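Local atomic coordinates of amine oxidase (Emericella nidulans, PDB entry 3PGB), a protein that probably oxidises primary amines to aldehydes, working with a bound copper ion and a topaquinone cofactor made from its own polypeptide. Residues W241-D245 against P304-G308; P620-T624 against H714-A718; T624-T628 against N693-H697. All blocks are in the same frame, centred on the assembly; numbering follows the deposited sequence.

Contact 1 of 3, residues W241-D245 against P304-G308; sequences WNMAD and PNVDG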
ATOM      1  N   TRP A 241      17.531  28.362  17.766  1.00 21.58           N
ATOM      2  CA  TRP A 241      16.507  28.348  16.719  1.00 21.99           C
ATOM      3  C   TRP A 241      15.870  29.725  16.605  1.00 22.30           C
ATOM      4  O   TRP A 241      15.816  30.463  17.588  1.00 22.38           O
ATOM      5  CB  TRP A 241      15.402  27.342  17.039  1.00 21.87           C
ATOM      6  CG  TRP A 241      15.864  25.954  17.297  1.00 21.63           C
ATOM      7  CD1 TRP A 241      16.520  25.500  18.402  1.00 21.64           C
ATOM      8  CD2 TRP A 241      15.672  24.821  16.447  1.00 21.38           C
ATOM      9  NE1 TRP A 241      16.763  24.151  18.287  1.00 21.53           N
ATOM     10  CE2 TRP A 241      16.249  23.710  17.097  1.00 21.64           C
ATOM     11  CE3 TRP A 241      15.073  24.635  15.197  1.00 21.39           C
ATOM     12  CZ2 TRP A 241      16.241  22.433  16.536  1.00 21.72           C
ATOM     13  CZ3 TRP A 241      15.067  23.368  14.640  1.00 21.08           C
ATOM     14  CH2 TRP A 241      15.650  22.286  15.307  1.00 21.68           C
ATOM     15  N   ASN A 242      15.384  30.062  15.415  1.00 22.81           N
ATOM     16  CA  ASN A 242      14.523  31.239  15.239  1.00 23.32           C
ATOM     17  C   ASN A 242      13.097  30.925  15.677  1.00 23.87           C
ATOM     18  O   ASN A 242      12.624  29.806  15.519  1.00 23.78           O
ATOM     19  CB  ASN A 242      14.518  31.730  13.779  1.00 23.17           C
ATOM     20  CG  ASN A 242      15.178  33.095  13.608  1.00 22.64           C
ATOM     21  OD1 ASN A 242      15.207  33.907  14.537  1.00 22.11           O
ATOM     22  ND2 ASN A 242      15.694  33.356  12.407  1.00 20.50           N
ATOM     23  N   MET A 243      12.419  31.922  16.227  1.00 24.81           N
ATOM     24  CA  MET A 243      11.046  31.759  16.673  1.00 25.72           C
ATOM     25  C   MET A 243      10.082  31.973  15.510  1.00 26.13           C
ATOM     26  O   MET A 243      10.348  32.769  14.603  1.00 26.05           O
ATOM     27  CB  MET A 243      10.733  32.716  17.832  1.00 25.93           C
ATOM     28  CG  MET A 243      11.301  32.245  19.171  1.00 27.17           C
ATOM     29  SD  MET A 243      10.821  33.238  20.599  1.00 29.78           S
ATOM     30  CE  MET A 243       9.063  32.868  20.713  1.00 30.37           C
ATOM     31  N   ALA A 244       8.970  31.244  15.543  1.00 26.86           N
ATOM     32  CA  ALA A 244       7.921  31.378  14.536  1.00 27.60           C
ATOM     33  C   ALA A 244       7.092  32.605  14.843  1.00 28.30           C
ATOM     34  O   ALA A 244       7.073  33.078  15.980  1.00 28.53           O
ATOM     35  CB  ALA A 244       7.031  30.140  14.518  1.00 27.56           C
ATOM     36  N   ASP A 245       6.398  33.111  13.828  1.00 29.24           N
ATOM     37  CA  ASP A 245       5.472  34.229  14.008  1.00 29.89           C
ATOM     38  C   ASP A 245       4.320  33.795  14.912  1.00 30.46           C
ATOM     39  O   ASP A 245       4.068  32.598  15.086  1.00 30.44           O
ATOM     40  CB  ASP A 245       4.928  34.711  12.657  1.00 30.05           C
ATOM     41  CG  ASP A 245       6.029  35.198  11.708  1.00 30.23           C
ATOM     42  OD1 ASP A 245       7.084  35.668  12.190  1.00 29.10           O
ATOM     43  OD2 ASP A 245       5.827  35.109  10.473  1.00 30.73           O
ATOM     44  N   PRO A 304      20.460  33.129   8.615  1.00 21.98           N
ATOM     45  CA  PRO A 304      19.411  32.440   9.350  1.00 21.67           C
ATOM     46  C   PRO A 304      18.296  31.908   8.456  1.00 21.36           C
ATOM     47  O   PRO A 304      18.154  32.329   7.306  1.00 21.38           O
ATOM     48  CB  PRO A 304      18.828  33.543  10.222  1.00 21.55           C
ATOM     49  CG  PRO A 304      19.001  34.755   9.422  1.00 21.78           C
ATOM     50  CD  PRO A 304      20.308  34.589   8.708  1.00 21.96           C
ATOM     51  N   ASN A 305      17.515  30.988   9.006  1.00 20.84           N
ATOM     52  CA  ASN A 305      16.215  30.655   8.459  1.00 20.52           C
ATOM     53  C   ASN A 305      15.199  31.527   9.179  1.00 20.20           C
ATOM     54  O   ASN A 305      15.093  31.459  10.395  1.00 20.10           O
ATOM     55  CB  ASN A 305      15.896  29.177   8.686  1.00 20.38           C
ATOM     56  CG  ASN A 305      16.819  28.254   7.912  1.00 20.42           C
ATOM     57  OD1 ASN A 305      16.734  28.158   6.686  1.00 20.50           O
ATOM     58  ND2 ASN A 305      17.697  27.560   8.624  1.00 19.54           N
ATOM     59  N   VAL A 306      14.468  32.355   8.440  1.00 20.07           N
ATOM     60  CA  VAL A 306      13.433  33.195   9.037  1.00 19.98           C
ATOM     61  C   VAL A 306      12.048  32.753   8.568  1.00 19.92           C
ATOM     62  O   VAL A 306      11.861  32.352   7.414  1.00 19.74           O
ATOM     63  CB  VAL A 306      13.660  34.692   8.735  1.00 19.95           C
ATOM     64  CG1 VAL A 306      15.111  35.062   8.996  1.00 19.91           C
ATOM     65  CG2 VAL A 306      13.274  35.027   7.311  1.00 20.66           C
ATOM     66  N   ASP A 307      11.083  32.829   9.480  1.00 19.90           N
ATOM     67  CA  ASP A 307       9.727  32.381   9.209  1.00 19.94           C
ATOM     68  C   ASP A 307       9.067  33.206   8.110  1.00 19.89           C
ATOM     69  O   ASP A 307       9.352  34.393   7.943  1.00 19.89           O
ATOM     70  CB  ASP A 307       8.869  32.431  10.487  1.00 20.04           C
ATOM     71  CG  ASP A 307       7.657  31.501  10.419  1.00 20.32           C
ATOM     72  OD1 ASP A 307       7.760  30.433   9.783  1.00 20.31           O
ATOM     73  OD2 ASP A 307       6.603  31.823  11.015  1.00 20.68           O
ATOM     74  N   GLY A 308       8.184  32.550   7.367  1.00 20.00           N
ATOM     75  CA  GLY A 308       7.464  33.164   6.258  1.00 19.94           C
ATOM     76  C   GLY A 308       6.446  32.186   5.713  1.00 20.02           C
ATOM     77  O   GLY A 308       6.384  31.032   6.157  1.00 20.39           O
TER
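W241, near the end of strand 235-242, directs its CA-to-CB bond away from 304-308; its indole instead stacks on the ring of W222. The contact proper starts at N242, the last strand residue, whose ND2 donates a nearly straight hydrogen bond to the carbonyl O of N305 (2.8 Å). The same ND2 lies 3.8 Å from P304 CB and 3.9 Å from V306 CG1, the residues flanking its acceptor. M243 sends its side chain away from the partner. The two backbones come nearest at A244, whose CA lies 5.7 Å from that of D307, and its CB rests 3.9 Å from D307 OD2. D245 supplies the second hydrogen bond, from its backbone N to D307 OD2 (3.1 Å). Its OD2 comes within 3.4 Å of D307 OD2, two acceptors of like charge; D307 OD2 also accepts from H312 NE2, and OD1 bonds to S250 OG. The segments run within 20° of each other without backbone-to-backbone bonds. Far from the copper site, the contact ties loop 304-308, part of the DUF1965 family region, to a five-stranded antiparallel sheet: the loop follows helix 287-294 and lies along the end of strand 235-242, with P304 and N242 touching L256 on adjacent strand 255-263.

Contact 2 of 3, residues P620-T624 against H714-A718; sequences PSAGT and HSGVA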
ATOM      1  N   PRO A 620       3.328  -7.050   4.974  1.00 20.94           N
ATOM      2  CA  PRO A 620       3.426  -5.598   4.887  1.00 21.52           C
ATOM      3  C   PRO A 620       2.669  -5.079   3.668  1.00 22.00           C
ATOM      4  O   PRO A 620       3.231  -4.978   2.583  1.00 22.56           O
ATOM      5  CB  PRO A 620       4.931  -5.358   4.742  1.00 21.42           C
ATOM      6  CG  PRO A 620       5.425  -6.566   4.045  1.00 21.44           C
ATOM      7  CD  PRO A 620       4.562  -7.712   4.513  1.00 20.98           C
ATOM      8  N   SER A 621       1.399  -4.754   3.854  1.00 22.46           N
ATOM      9  CA  SER A 621       0.554  -4.309   2.751  1.00 23.04           C
ATOM     10  C   SER A 621       0.970  -2.952   2.190  1.00 23.02           C
ATOM     11  O   SER A 621       0.926  -2.742   0.975  1.00 23.19           O
ATOM     12  CB  SER A 621      -0.912  -4.258   3.191  1.00 23.16           C
ATOM     13  OG  SER A 621      -1.468  -5.561   3.156  1.00 24.26           O
ATOM     14  N   ALA A 622       1.369  -2.046   3.077  1.00 22.91           N
ATOM     15  CA  ALA A 622       1.733  -0.686   2.696  1.00 22.86           C
ATOM     16  C   ALA A 622       3.224  -0.416   2.833  1.00 22.72           C
ATOM     17  O   ALA A 622       3.643   0.744   2.823  1.00 23.10           O
ATOM     18  CB  ALA A 622       0.953   0.306   3.543  1.00 23.00           C
ATOM     19  N   GLY A 623       4.028  -1.469   2.962  1.00 22.46           N
ATOM     20  CA  GLY A 623       5.478  -1.308   3.112  1.00 22.34           C
ATOM     21  C   GLY A 623       5.894  -0.920   4.522  1.00 22.06           C
ATOM     22  O   GLY A 623       5.139  -0.273   5.246  1.00 22.21           O
ATOM     23  N   THR A 624       7.099  -1.331   4.915  1.00 21.70           N
ATOM     24  CA  THR A 624       7.611  -1.100   6.266  1.00 21.34           C
ATOM     25  C   THR A 624       9.131  -0.953   6.242  1.00 21.03           C
ATOM     26  O   THR A 624       9.762  -1.120   5.198  1.00 20.77           O
ATOM     27  CB  THR A 624       7.246  -2.267   7.219  1.00 21.43           C
ATOM     28  OG1 THR A 624       7.882  -3.472   6.779  1.00 21.11           O
ATOM     29  CG2 THR A 624       5.736  -2.495   7.269  1.00 21.77           C
ATOM     30  N   HIS A 714       3.702   6.797   4.703  1.00 17.63           N
ATOM     31  CA  HIS A 714       2.719   5.753   4.958  1.00 17.85           C
ATOM     32  C   HIS A 714       3.417   4.410   5.141  1.00 17.79           C
ATOM     33  O   HIS A 714       4.428   4.129   4.504  1.00 17.83           O
ATOM     34  CB  HIS A 714       1.728   5.707   3.790  1.00 18.00           C
ATOM     35  CG  HIS A 714       0.723   4.600   3.867  1.00 18.51           C
ATOM     36  ND1 HIS A 714       0.038   4.291   5.021  1.00 20.27           N
ATOM     37  CD2 HIS A 714       0.250   3.763   2.915  1.00 18.93           C
ATOM     38  CE1 HIS A 714      -0.793   3.292   4.783  1.00 19.46           C
ATOM     39  NE2 HIS A 714      -0.685   2.953   3.513  1.00 18.71           N
ATOM     40  N   SER A 715       2.872   3.599   6.039  1.00 17.66           N
ATOM     41  CA  SER A 715       3.431   2.303   6.368  1.00 17.45           C
ATOM     42  C   SER A 715       2.317   1.458   6.975  1.00 17.54           C
ATOM     43  O   SER A 715       1.520   1.958   7.773  1.00 17.72           O
ATOM     44  CB  SER A 715       4.588   2.470   7.353  1.00 17.33           C
ATOM     45  OG  SER A 715       5.178   1.231   7.683  1.00 16.99           O
ATOM     46  N   GLY A 716       2.237   0.190   6.587  1.00 17.42           N
ATOM     47  CA  GLY A 716       1.158  -0.658   7.066  1.00 17.21           C
ATOM     48  C   GLY A 716       1.426  -2.140   6.958  1.00 17.08           C
ATOM     49  O   GLY A 716       2.212  -2.585   6.123  1.00 16.96           O
ATOM     50  N   VAL A 717       0.764  -2.893   7.836  1.00 17.15           N
ATOM     51  CA  VAL A 717       0.748  -4.354   7.796  1.00 17.08           C
ATOM     52  C   VAL A 717      -0.702  -4.814   7.762  1.00 16.93           C
ATOM     53  O   VAL A 717      -1.607  -4.052   8.079  1.00 17.14           O
ATOM     54  CB  VAL A 717       1.457  -4.994   9.017  1.00 17.12           C
ATOM     55  CG1 VAL A 717       2.965  -4.856   8.894  1.00 17.10           C
ATOM     56  CG2 VAL A 717       0.958  -4.386  10.322  1.00 17.14           C
ATOM     57  N   ALA A 718      -0.914  -6.060   7.364  1.00 16.70           N
ATOM     58  CA  ALA A 718      -2.249  -6.618   7.281  1.00 16.55           C
ATOM     59  C   ALA A 718      -2.241  -8.061   7.762  1.00 16.40           C
ATOM     60  O   ALA A 718      -1.334  -8.823   7.440  1.00 16.40           O
ATOM     61  CB  ALA A 718      -2.747  -6.546   5.866  1.00 16.59           C
TER
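The side chains of S621, A622 and T624 meet strand 714-718 in different ways. S621, with chi1 in the m well, places OG 3.2 Å from the methyl CB of A718, while A622 turns its CB toward the strand and against the imidazole of H714, 3.1 Å from NE2. The t rotamer of H714 brings the end of the ring near that methyl, and its ND1 makes a weak hydrogen bond to V502 O. S621 and A622 have helical backbone angles and form the corner of a type I turn, which lets A622 N donate to G716 O (3.2 Å). G623 follows with positive phi, and its carbonyl O accepts from G716 N (3.2 Å). A side chain on G716 would crowd A622 CB. The turn follows strand 613-619, which pairs antiparallel with 714-722 in the large beta-sandwich of the catalytic domain, the fold that carries copper and topaquinone in this family. S715, also t, brings its hydroxyl to the loop: OG donates to G623 O (2.9 Å) and accepts from the backbone N of G695 on strand 686-698, so one serine joins loop and both strands. Its side chain is about 11 Å from the copper ion. T624 takes the p rotamer, which lays CG2 3.8 Å from S715 OG, 3.7 Å from G716 O and 4.0 Å from V717 CG1. V717, in the m well, directs CB away from the loop, yet its CG1 still reaches to 4.1 Å from P620 CA.

Contact 3 of 3, residues T624-T628 against N693-H697; sequences TAHLT and NLGMH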
ATOM      1  N   THR A 624       7.099  -1.331   4.915  1.00 21.70           N
ATOM      2  CA  THR A 624       7.611  -1.100   6.266  1.00 21.34           C
ATOM      3  C   THR A 624       9.131  -0.953   6.242  1.00 21.03           C
ATOM      4  O   THR A 624       9.762  -1.120   5.198  1.00 20.77           O
ATOM      5  CB  THR A 624       7.246  -2.267   7.219  1.00 21.43           C
ATOM      6  OG1 THR A 624       7.882  -3.472   6.779  1.00 21.11           O
ATOM      7  CG2 THR A 624       5.736  -2.495   7.269  1.00 21.77           C
ATOM      8  N   ALA A 625       9.711  -0.640   7.397  1.00 20.57           N
ATOM      9  CA  ALA A 625      11.158  -0.484   7.515  1.00 20.24           C
ATOM     10  C   ALA A 625      11.584  -0.433   8.969  1.00 19.86           C
ATOM     11  O   ALA A 625      10.926   0.203   9.787  1.00 19.90           O
ATOM     12  CB  ALA A 625      11.618   0.780   6.795  1.00 20.31           C
ATOM     13  N   HIS A 626      12.685  -1.106   9.285  1.00 19.51           N
ATOM     14  CA  HIS A 626      13.268  -1.039  10.629  1.00 19.19           C
ATOM     15  C   HIS A 626      14.451  -0.065  10.655  1.00 18.96           C
ATOM     16  O   HIS A 626      14.847   0.467   9.608  1.00 18.71           O
ATOM     17  CB  HIS A 626      13.678  -2.429  11.107  1.00 19.05           C
ATOM     18  CG  HIS A 626      14.730  -3.079  10.269  1.00 19.02           C
ATOM     19  ND1 HIS A 626      14.440  -4.042   9.330  1.00 18.89           N
ATOM     20  CD2 HIS A 626      16.074  -2.925  10.248  1.00 19.27           C
ATOM     21  CE1 HIS A 626      15.558  -4.444   8.754  1.00 18.97           C
ATOM     22  NE2 HIS A 626      16.565  -3.785   9.295  1.00 18.95           N
ATOM     23  N   LEU A 627      15.005   0.163  11.847  1.00 18.62           N
ATOM     24  CA  LEU A 627      16.061   1.161  12.048  1.00 18.33           C
ATOM     25  C   LEU A 627      17.300   0.826  11.228  1.00 18.16           C
ATOM     26  O   LEU A 627      17.795  -0.296  11.271  1.00 17.95           O
ATOM     27  CB  LEU A 627      16.413   1.272  13.535  1.00 18.31           C
ATOM     28  CG  LEU A 627      17.531   2.229  13.973  1.00 18.22           C
ATOM     29  CD1 LEU A 627      17.230   3.671  13.605  1.00 17.50           C
ATOM     30  CD2 LEU A 627      17.758   2.101  15.476  1.00 17.43           C
ATOM     31  N   THR A 628      17.779   1.811  10.470  1.00 18.29           N
ATOM     32  CA  THR A 628      18.962   1.664   9.619  1.00 18.09           C
ATOM     33  C   THR A 628      20.211   1.529  10.469  1.00 18.14           C
ATOM     34  O   THR A 628      21.043   0.650  10.233  1.00 18.08           O
ATOM     35  CB  THR A 628      19.148   2.898   8.707  1.00 18.22           C
ATOM     36  OG1 THR A 628      17.988   3.077   7.884  1.00 17.85           O
ATOM     37  CG2 THR A 628      20.391   2.761   7.820  1.00 18.01           C
ATOM     38  N   ASN A 693       7.109  -4.014  13.427  1.00 13.78           N
ATOM     39  CA  ASN A 693       7.475  -2.627  13.167  1.00 14.00           C
ATOM     40  C   ASN A 693       6.830  -2.099  11.891  1.00 14.38           C
ATOM     41  O   ASN A 693       6.958  -2.700  10.821  1.00 14.50           O
ATOM     42  CB  ASN A 693       8.994  -2.464  13.074  1.00 13.93           C
ATOM     43  CG  ASN A 693       9.668  -2.415  14.435  1.00 13.67           C
ATOM     44  OD1 ASN A 693       9.106  -1.897  15.402  1.00 13.98           O
ATOM     45  ND2 ASN A 693      10.882  -2.941  14.511  1.00 12.26           N
ATOM     46  N   LEU A 694       6.110  -0.989  12.017  1.00 14.72           N
ATOM     47  CA  LEU A 694       5.811  -0.151  10.876  1.00 15.12           C
ATOM     48  C   LEU A 694       6.893   0.918  10.877  1.00 15.79           C
ATOM     49  O   LEU A 694       7.429   1.250  11.936  1.00 16.48           O
ATOM     50  CB  LEU A 694       4.420   0.471  10.992  1.00 15.01           C
ATOM     51  CG  LEU A 694       3.227  -0.479  11.160  1.00 14.41           C
ATOM     52  CD1 LEU A 694       1.931   0.279  10.919  1.00 14.22           C
ATOM     53  CD2 LEU A 694       3.305  -1.673  10.247  1.00 13.64           C
ATOM     54  N   GLY A 695       7.242   1.442   9.708  1.00 16.36           N
ATOM     55  CA  GLY A 695       8.294   2.445   9.639  1.00 16.93           C
ATOM     56  C   GLY A 695       8.622   2.963   8.254  1.00 17.40           C
ATOM     57  O   GLY A 695       8.167   2.411   7.256  1.00 17.59           O
ATOM     58  N   MET A 696       9.425   4.026   8.214  1.00 17.83           N
ATOM     59  CA  MET A 696       9.770   4.735   6.980  1.00 18.29           C
ATOM     60  C   MET A 696      11.181   5.292   7.066  1.00 17.87           C
ATOM     61  O   MET A 696      11.611   5.709   8.140  1.00 17.78           O
ATOM     62  CB  MET A 696       8.856   5.940   6.795  1.00 18.81           C
ATOM     63  CG  MET A 696       7.405   5.638   6.542  1.00 21.25           C
ATOM     64  SD  MET A 696       6.344   6.786   7.448  1.00 27.24           S
ATOM     65  CE  MET A 696       5.954   5.809   8.906  1.00 24.78           C
ATOM     66  N   HIS A 697      11.883   5.322   5.934  1.00 17.23           N
ATOM     67  CA  HIS A 697      13.112   6.087   5.818  1.00 16.74           C
ATOM     68  C   HIS A 697      12.714   7.420   5.210  1.00 16.70           C
ATOM     69  O   HIS A 697      12.226   7.469   4.079  1.00 16.81           O
ATOM     70  CB  HIS A 697      14.134   5.389   4.917  1.00 16.62           C
ATOM     71  CG  HIS A 697      14.476   3.999   5.349  1.00 16.09           C
ATOM     72  ND1 HIS A 697      15.218   3.729   6.479  1.00 14.47           N
ATOM     73  CD2 HIS A 697      14.187   2.799   4.793  1.00 15.91           C
ATOM     74  CE1 HIS A 697      15.362   2.422   6.605  1.00 14.61           C
ATOM     75  NE2 HIS A 697      14.751   1.836   5.592  1.00 15.35           N
TER
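Both backbones are extended where they meet, but they diverge by 66° end to end and touch closely at a single place, where the CA atoms of A625 and G695 are 4.6 Å apart. No hydrogen bond crosses between them: A625 N sits 3.4 Å from G695 O at a poor angle, and the nearest substitute is a CA-H...O contact from G695 CA to A625 O (3.5 Å). A side chain on G695 would run into that carbonyl, so its absence permits the close approach. T624 packs CG2 on L694 CD2 (3.9 Å), and A625 sets its CB 3.5 Å from H697 NE2. The H697 ring bends back over the loop, its CE1 lying 3.0 Å from T628 OG1 and 3.6 Å from H626 O. D533 accepts hydrogen bonds from both T628 OG1 and H697 ND1, whereas H697 NE2 bonds to the carbonyl O of N594 of the second subunit, whose OD1 also receives H626 N. On the other face of the strand M696 points away from the loop, its side chain about 4 Å from that of H534 and about 6 Å from the copper ion. The next residue after H697, H698, completes with H532 and H534 the three-histidine copper site characteristic of copper amine oxidases, here beside the dimer interface.

In the fold
Contacts 2 and 3 belong together, whereas contact 1 stands apart, its centre 36 Å and 31 Å from theirs. Contact 1 is partly buried, with several exposed residues, and joins a small five-stranded sheet to a loop by side-chain amide and carboxylate bonds. The other two share T624 and lay one loop across two strands of the catalytic sandwich, 714-722 and 686-698, which are not paired but meet through side chains. Contact 2 binds a turn through backbone hydrogen bonds and a serine hydroxyl; contact 3, more deeply buried, has no hydrogen bond between its segments and depends on close packing, many of its polar groups bonding outside, among them to D533, D645 and N594 of the second subunit. V717 packing on L694 also joins them.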